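Local coordinates for protein EscN (Escherichia coli O127:H6, PDB 2OBL) that belongs to the type III secretion ATPases, P-loop proteins of the ATP synthase alpha/beta family, and is represented by its C-terminal domain, at residues Arg110-Asn113 against Glu114-Leu118. The protein carries 1 engineered substitution. Numbering follows the deposited sequence.
Sequences REVN and EFLAL
Four successive backbone hydrogen bonds, each from the N-H of residue i+4 to the C=O of residue i, join Arg110-Asn113 to the residues that follow, from Glu114 N to Arg110 O (3.1 Å) through Ala117 N to Asn113 O; the straightest, at 168°, runs from Leu116 N to Val112 O. On the exposed side, Arg110 and Glu114 form a salt bridge with OE2 3.3 Å from NH1. Because OE2 lies over the centre of the guanidinium face, no N-H points at it and the attraction is one of charge; the two planes are turned 71° apart. Arg110 NH2 makes a bent hydrogen bond, part of a second salt bridge, to Glu111 OE2 at 2.9 Å. The nearest oxygens of the two acids, Glu111 OE2 and Glu114 OE1, are 4.3 Å apart. Arg108 pairs with the other oxygen of Glu111. In this P-loop NTPase-type domain the helix packs its apolar side against the central sheet and helix 84-94: Val112, Phe115 and Leu116 touch Leu104 of strand 99-105, and Phe115 also meets Leu88 and Cys92. With chi1 at 177°, Val112 CG1 stands beside the carbonyl carbon, where it meets Leu116 CD1 at 4.0 Å, the side chains side by side. Leu118 N also bonds back to Phe115 O.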
loop_
_atom_site.group_PDB
_atom_site.type_symbol
_atom_site.label_atom_id
_atom_site.label_comp_id
_atom_site.label_asym_id
_atom_site.label_seq_id
_atom_site.Cartn_x
_atom_site.Cartn_y
_atom_site.Cartn_z
ATOM N N ARG A 110 19.069 -8.273 -3.417
ATOM C CA ARG A 110 18.460 -9.537 -3.048
ATOM C C ARG A 110 16.961 -9.390 -2.774
ATOM O O ARG A 110 16.151 -10.166 -3.281
ATOM C CB ARG A 110 19.182 -10.111 -1.829
ATOM C CG ARG A 110 18.533 -11.328 -1.249
ATOM C CD ARG A 110 19.410 -11.936 -0.175
ATOM N NE ARG A 110 18.861 -13.205 0.283
ATOM C CZ ARG A 110 17.916 -13.319 1.208
ATOM N NH1 ARG A 110 17.478 -14.521 1.559
ATOM N NH2 ARG A 110 17.412 -12.234 1.783
ATOM N N GLU A 111 16.597 -8.383 -1.981
ATOM C CA GLU A 111 15.202 -8.153 -1.636
ATOM C C GLU A 111 14.405 -7.668 -2.833
ATOM O O GLU A 111 13.223 -7.954 -2.950
ATOM C CB GLU A 111 15.064 -7.151 -0.478
ATOM C CG GLU A 111 15.200 -7.781 0.893
ATOM C CD GLU A 111 16.616 -8.235 1.181
ATOM O OE1 GLU A 111 17.503 -7.368 1.291
ATOM O OE2 GLU A 111 16.849 -9.458 1.298
ATOM N N VAL A 112 15.055 -6.920 -3.720
ATOM C CA VAL A 112 14.386 -6.457 -4.926
ATOM C C VAL A 112 14.030 -7.653 -5.799
ATOM O O VAL A 112 12.900 -7.792 -6.275
ATOM C CB VAL A 112 15.267 -5.463 -5.717
ATOM C CG1 VAL A 112 14.576 -5.053 -7.000
ATOM C CG2 VAL A 112 15.581 -4.239 -4.860
ATOM N N ASN A 113 14.997 -8.535 -6.012
ATOM C CA ASN A 113 14.736 -9.682 -6.863
ATOM C C ASN A 113 13.677 -10.617 -6.273
ATOM O O ASN A 113 12.870 -11.183 -7.009
ATOM C CB ASN A 113 16.038 -10.397 -7.244
ATOM C CG ASN A 113 16.901 -9.545 -8.156
ATOM O OD1 ASN A 113 18.126 -9.621 -8.130
ATOM N ND2 ASN A 113 16.255 -8.701 -8.955
ATOM N N GLU A 114 13.644 -10.728 -4.946
ATOM C CA GLU A 114 12.626 -11.544 -4.285
ATOM C C GLU A 114 11.216 -10.990 -4.479
ATOM O O GLU A 114 10.246 -11.745 -4.627
ATOM C CB GLU A 114 12.966 -11.754 -2.803
ATOM C CG GLU A 114 14.143 -12.720 -2.622
ATOM C CD GLU A 114 14.592 -12.888 -1.177
ATOM O OE1 GLU A 114 13.972 -12.290 -0.270
ATOM O OE2 GLU A 114 15.574 -13.625 -0.957
ATOM N N PHE A 115 11.097 -9.665 -4.490
ATOM C CA PHE A 115 9.823 -9.048 -4.808
ATOM C C PHE A 115 9.453 -9.201 -6.274
ATOM O O PHE A 115 8.316 -9.548 -6.598
ATOM C CB PHE A 115 9.800 -7.558 -4.450
ATOM C CG PHE A 115 8.536 -6.874 -4.879
ATOM C CD1 PHE A 115 7.325 -7.157 -4.250
ATOM C CD2 PHE A 115 8.549 -5.972 -5.933
ATOM C CE1 PHE A 115 6.150 -6.533 -4.673
ATOM C CE2 PHE A 115 7.399 -5.349 -6.355
ATOM C CZ PHE A 115 6.192 -5.630 -5.723
ATOM N N LEU A 116 10.405 -8.921 -7.164
ATOM C CA LEU A 116 10.132 -8.997 -8.596
ATOM C C LEU A 116 9.699 -10.399 -9.010
ATOM O O LEU A 116 8.875 -10.581 -9.908
ATOM C CB LEU A 116 11.347 -8.536 -9.406
ATOM C CG LEU A 116 11.735 -7.058 -9.251
ATOM C CD1 LEU A 116 12.870 -6.741 -10.210
ATOM C CD2 LEU A 116 10.542 -6.114 -9.477
ATOM N N ALA A 117 10.256 -11.403 -8.343
ATOM C CA ALA A 117 9.883 -12.784 -8.636
ATOM C C ALA A 117 8.393 -13.073 -8.409
ATOM O O ALA A 117 7.848 -13.993 -9.008
ATOM C CB ALA A 117 10.760 -13.747 -7.834
ATOM N N LEU A 118 7.732 -12.284 -7.561
ATOM C CA LEU A 118 6.300 -12.475 -7.277
ATOM C C LEU A 118 5.404 -12.020 -8.432
ATOM O O LEU A 118 4.198 -12.282 -8.439
ATOM C CB LEU A 118 5.894 -11.705 -6.005
ATOM C CG LEU A 118 6.729 -11.984 -4.756
ATOM C CD1 LEU A 118 6.322 -11.073 -3.618
ATOM C CD2 LEU A 118 6.576 -13.447 -4.321
#